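Multi-copper Oxidase CueO (Ochrobactrum, PDB 6EVG) probably couples the one-electron oxidation of phenolic, lignin-related substrates to the reduction of dioxygen, as a laccase-like multicopper oxidase. Local coordinates at residues P22-E30 / Y166-V174. Residues are numbered along the deposited sequence; the frame is centred on the assembly and turned at random.
Sequences PLPLPPLVE and YGVDDIPLV
With CG of Y166 anti to the backbone N (chi1 -174°), the phenol reaches straight across to P26, and the same choice at L23 carries its CD2 to I171 CG2 and L173 CD2. Y166 OH donates to P26 O at 2.7 Å. The acceptor sits at the edge of the ring, near its plane; the hydroxyl is tilted 18° from the carbonyl plane of P26, with a C=O...O angle of 134°. The two side chains run at about a right angle, P26 CD 3.6 Å from Y166 OH, while L28 CB approaches Y166 CE2 obliquely at 4.1 Å. Further along, P26 and P172 slide past each other, CD of P26 meeting CG of P172 at 3.7 Å, and L149 of strand 148-153 touches both rings. L25 packs its two methyls onto the turn: CD1 rests 3.7 Å from G167 CA, and CD2 faces P172 CD. G167 has positive phi, where a CB would be jammed against Y166 O and would also run into L25 CD1. L23 CD2 then closes the row, 3.7 Å from I171 CG2. N206 also ties the two segments together, its ND2 bonding to both P24 O and P172 O. A phenylalanine in place of Y166 would probably leave P26 O without the hydroxyl that donates to it. The contact thus joins the proline-rich arm leading into edge strand 28-29 to strand 170-178 of another sheet, consistent with adjoining cupredoxin domains; apolar packing dominates, and the one direct polar link is P26 O, taken by the Y166 hydroxyl.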
ATOM      1  N   PRO A  22      11.581  -7.468  19.825  1.00 16.00           N
ATOM      2  CA  PRO A  22      11.332  -6.047  19.581  1.00 15.63           C
ATOM      3  C   PRO A  22      10.883  -5.742  18.160  1.00 13.29           C
ATOM      4  O   PRO A  22      11.395  -6.306  17.221  1.00 14.57           O
ATOM      5  CB  PRO A  22      12.655  -5.338  19.848  1.00 17.89           C
ATOM      6  CG  PRO A  22      13.532  -6.348  20.410  1.00 24.83           C
ATOM      7  CD  PRO A  22      12.967  -7.724  20.277  1.00 20.75           C
ATOM      8  N   LEU A  23       9.994  -4.785  17.989  1.00 12.10           N
ATOM      9  CA  LEU A  23       9.550  -4.368  16.653  1.00 11.24           C
ATOM     10  C   LEU A  23      10.758  -3.753  15.906  1.00 10.72           C
ATOM     11  O   LEU A  23      11.288  -2.749  16.321  1.00 12.66           O
ATOM     12  CB  LEU A  23       8.479  -3.338  16.798  1.00 11.34           C
ATOM     13  CG  LEU A  23       7.914  -2.802  15.469  1.00 11.03           C
ATOM     14  CD1 LEU A  23       7.031  -3.802  14.787  1.00 11.81           C
ATOM     15  CD2 LEU A  23       7.213  -1.451  15.654  1.00 12.02           C
ATOM     16  N   PRO A  24      11.118  -4.309  14.742  1.00 11.97           N
ATOM     17  CA  PRO A  24      12.125  -3.689  13.886  1.00 12.64           C
ATOM     18  C   PRO A  24      11.613  -2.413  13.257  1.00 10.08           C
ATOM     19  O   PRO A  24      10.438  -2.321  12.946  1.00 12.17           O
ATOM     20  CB  PRO A  24      12.337  -4.753  12.808  1.00 18.09           C
ATOM     21  CG  PRO A  24      11.726  -5.950  13.175  1.00 14.54           C
ATOM     22  CD  PRO A  24      10.690  -5.593  14.184  1.00 13.21           C
ATOM     23  N   LEU A  25      12.510  -1.466  13.069  1.00  9.51           N
ATOM     24  CA  LEU A  25      12.184  -0.208  12.425  1.00 10.84           C
ATOM     25  C   LEU A  25      12.884  -0.112  11.081  1.00 10.08           C
ATOM     26  O   LEU A  25      14.076  -0.368  10.986  1.00 11.44           O
ATOM     27  CB  LEU A  25      12.662   0.947  13.326  1.00 14.55           C
ATOM     28  CG  LEU A  25      11.894   1.374  14.502  1.00 20.88           C
ATOM     29  CD1 LEU A  25      12.786   2.306  15.276  1.00 25.64           C
ATOM     30  CD2 LEU A  25      10.688   2.147  13.955  1.00 23.88           C
ATOM     31  N   PRO A  26      12.159   0.210  10.033  1.00  9.94           N
ATOM     32  CA  PRO A  26      12.856   0.455   8.734  1.00  9.68           C
ATOM     33  C   PRO A  26      13.907   1.543   8.940  1.00  9.82           C
ATOM     34  O   PRO A  26      13.593   2.588   9.546  1.00 11.94           O
ATOM     35  CB  PRO A  26      11.717   0.908   7.808  1.00 11.27           C
ATOM     36  CG  PRO A  26      10.504   0.259   8.409  1.00 13.04           C
ATOM     37  CD  PRO A  26      10.716   0.389   9.898  1.00 10.92           C
ATOM     38  N   PRO A  27      15.121   1.379   8.422  1.00  9.48           N
ATOM     39  CA  PRO A  27      16.081   2.444   8.595  1.00  9.57           C
ATOM     40  C   PRO A  27      15.637   3.714   7.855  1.00  8.35           C
ATOM     41  O   PRO A  27      15.112   3.643   6.751  1.00  8.61           O
ATOM     42  CB  PRO A  27      17.341   1.846   7.964  1.00 12.04           C
ATOM     43  CG  PRO A  27      17.051   0.587   7.477  1.00 15.78           C
ATOM     44  CD  PRO A  27      15.666   0.186   7.764  1.00 10.04           C
ATOM     45  N   LEU A  28      15.924   4.855   8.454  1.00  8.14           N
ATOM     46  CA  LEU A  28      15.583   6.143   7.840  1.00  8.10           C
ATOM     47  C   LEU A  28      16.650   6.503   6.824  1.00  7.92           C
ATOM     48  O   LEU A  28      17.856   6.542   7.177  1.00  8.73           O
ATOM     49  CB  LEU A  28      15.521   7.198   8.930  1.00  8.84           C
ATOM     50  CG  LEU A  28      15.301   8.618   8.512  1.00 10.39           C
ATOM     51  CD1 LEU A  28      13.953   8.830   7.831  1.00 12.42           C
ATOM     52  CD2 LEU A  28      15.431   9.590   9.695  1.00 12.05           C
ATOM     53  N   VAL A  29      16.224   6.814   5.603  1.00  7.51           N
ATOM     54  CA  VAL A  29      17.154   7.231   4.548  1.00  8.20           C
ATOM     55  C   VAL A  29      16.673   8.552   3.990  1.00  7.91           C
ATOM     56  O   VAL A  29      15.496   8.688   3.604  1.00  8.80           O
ATOM     57  CB  VAL A  29      17.274   6.159   3.457  1.00  9.68           C
ATOM     58  CG1 VAL A  29      18.112   6.673   2.289  1.00 11.81           C
ATOM     59  CG2 VAL A  29      17.858   4.882   4.024  1.00  9.49           C
ATOM     60  N   GLU A  30      17.577   9.520   3.920  1.00  8.37           N
ATOM     61  CA  GLU A  30      17.323  10.822   3.306  1.00  8.59           C
ATOM     62  C   GLU A  30      18.334  11.050   2.188  1.00  8.86           C
ATOM     63  O   GLU A  30      19.393  10.415   2.172  1.00  9.32           O
ATOM     64  CB  GLU A  30      17.413  11.939   4.363  1.00  9.72           C
ATOM     65  CG  GLU A  30      16.332  11.773   5.417  1.00 11.32           C
ATOM     66  CD  GLU A  30      16.499  12.688   6.603  1.00 12.93           C
ATOM     67  OE1 GLU A  30      17.523  12.583   7.335  1.00 15.21           O
ATOM     68  OE2 GLU A  30      15.638  13.572   6.846  1.00 19.68           O
ATOM     69  N   TYR A 166      10.767  10.026  14.769  1.00 12.15           N
ATOM     70  CA  TYR A 166      10.816   8.734  14.105  1.00 10.99           C
ATOM     71  C   TYR A 166      11.339   7.657  14.985  1.00 11.59           C
ATOM     72  O   TYR A 166      12.414   7.752  15.589  1.00 13.57           O
ATOM     73  CB  TYR A 166      11.671   8.814  12.810  1.00 12.31           C
ATOM     74  CG  TYR A 166      11.609   7.489  12.025  1.00 11.69           C
ATOM     75  CD1 TYR A 166      10.421   7.061  11.484  1.00 11.96           C
ATOM     76  CD2 TYR A 166      12.701   6.677  11.902  1.00 12.24           C
ATOM     77  CE1 TYR A 166      10.308   5.864  10.779  1.00 12.33           C
ATOM     78  CE2 TYR A 166      12.607   5.477  11.179  1.00 11.57           C
ATOM     79  CZ  TYR A 166      11.437   5.069  10.647  1.00 11.18           C
ATOM     80  OH  TYR A 166      11.288   3.895   9.947  1.00 12.32           O
ATOM     81  N   GLY A 167      10.571   6.560  15.068  1.00 11.34           N
ATOM     82  CA  GLY A 167      10.901   5.459  15.895  1.00 12.83           C
ATOM     83  C   GLY A 167      10.621   5.561  17.371  1.00 13.07           C
ATOM     84  O   GLY A 167      10.825   4.612  18.106  1.00 16.81           O
ATOM     85  N   VAL A 168      10.129   6.726  17.789  1.00 12.13           N
ATOM     86  CA  VAL A 168       9.809   6.994  19.196  1.00 13.27           C
ATOM     87  C   VAL A 168       8.292   7.151  19.333  1.00 11.75           C
ATOM     88  O   VAL A 168       7.623   6.337  19.983  1.00 12.57           O
ATOM     89  CB  VAL A 168      10.565   8.207  19.742  1.00 15.76           C
ATOM     90  CG1 VAL A 168      10.216   8.435  21.192  1.00 19.20           C
ATOM     91  CG2 VAL A 168      12.082   8.061  19.571  1.00 17.49           C
ATOM     92  N   ASP A 169       7.760   8.208  18.747  1.00 10.53           N
ATOM     93  CA  ASP A 169       6.329   8.420  18.747  1.00  9.97           C
ATOM     94  C   ASP A 169       5.729   8.527  17.341  1.00  8.94           C
ATOM     95  O   ASP A 169       4.602   8.864  17.200  1.00  9.52           O
ATOM     96  CB  ASP A 169       5.931   9.644  19.609  1.00 10.68           C
ATOM     97  CG  ASP A 169       6.445  10.933  19.072  1.00 11.05           C
ATOM     98  OD1 ASP A 169       7.023  10.950  17.959  1.00 11.49           O
ATOM     99  OD2 ASP A 169       6.260  11.974  19.777  1.00 12.31           O
ATOM    100  N   ASP A 170       6.515   8.148  16.323  1.00  9.56           N
ATOM    101  CA  ASP A 170       6.079   8.124  14.913  1.00  9.44           C
ATOM    102  C   ASP A 170       6.662   6.816  14.366  1.00  9.02           C
ATOM    103  O   ASP A 170       7.864   6.747  14.113  1.00  9.86           O
ATOM    104  CB  ASP A 170       6.591   9.357  14.202  1.00 10.34           C
ATOM    105  CG  ASP A 170       6.214   9.420  12.754  1.00 11.87           C
ATOM    106  OD1 ASP A 170       5.376   8.592  12.286  1.00 12.64           O
ATOM    107  OD2 ASP A 170       6.703  10.361  12.048  1.00 15.90           O
ATOM    108  N   ILE A 171       5.808   5.794  14.248  1.00  7.70           N
ATOM    109  CA  ILE A 171       6.244   4.449  14.031  1.00  8.05           C
ATOM    110  C   ILE A 171       5.496   3.841  12.842  1.00  7.66           C
ATOM    111  O   ILE A 171       4.282   3.825  12.822  1.00  7.94           O
ATOM    112  CB  ILE A 171       5.955   3.553  15.290  1.00  9.16           C
ATOM    113  CG1 ILE A 171       6.678   4.144  16.525  1.00 11.68           C
ATOM    114  CG2 ILE A 171       6.364   2.128  15.054  1.00  9.87           C
ATOM    115  CD1 ILE A 171       6.255   3.547  17.828  1.00 13.91           C
ATOM    116  N   PRO A 172       6.239   3.338  11.834  1.00  7.68           N
ATOM    117  CA  PRO A 172       5.585   2.649  10.704  1.00  7.79           C
ATOM    118  C   PRO A 172       5.320   1.194  11.059  1.00  7.43           C
ATOM    119  O   PRO A 172       6.154   0.538  11.688  1.00  8.67           O
ATOM    120  CB  PRO A 172       6.626   2.760   9.583  1.00  9.17           C
ATOM    121  CG  PRO A 172       7.931   2.718  10.323  1.00 11.49           C
ATOM    122  CD  PRO A 172       7.694   3.405  11.657  1.00  9.56           C
ATOM    123  N   LEU A 173       4.136   0.721  10.597  1.00  7.38           N
ATOM    124  CA  LEU A 173       3.725  -0.673  10.796  1.00  7.75           C
ATOM    125  C   LEU A 173       3.325  -1.242   9.444  1.00  7.44           C
ATOM    126  O   LEU A 173       2.292  -0.858   8.877  1.00  8.80           O
ATOM    127  CB  LEU A 173       2.523  -0.799  11.740  1.00  8.56           C
ATOM    128  CG  LEU A 173       2.710  -0.175  13.145  1.00  9.16           C
ATOM    129  CD1 LEU A 173       1.370  -0.340  13.926  1.00 10.73           C
ATOM    130  CD2 LEU A 173       3.871  -0.772  13.914  1.00  9.66           C
ATOM    131  N   VAL A 174       4.101  -2.199   8.956  1.00  6.93           N
ATOM    132  CA  VAL A 174       3.807  -2.881   7.698  1.00  6.83           C
ATOM    133  C   VAL A 174       3.215  -4.247   8.063  1.00  6.83           C
ATOM    134  O   VAL A 174       3.913  -5.140   8.583  1.00  7.30           O
ATOM    135  CB  VAL A 174       5.082  -3.050   6.822  1.00  7.60           C
ATOM    136  CG1 VAL A 174       4.709  -3.771   5.544  1.00  8.39           C
ATOM    137  CG2 VAL A 174       5.727  -1.698   6.578  1.00  7.87           C
TER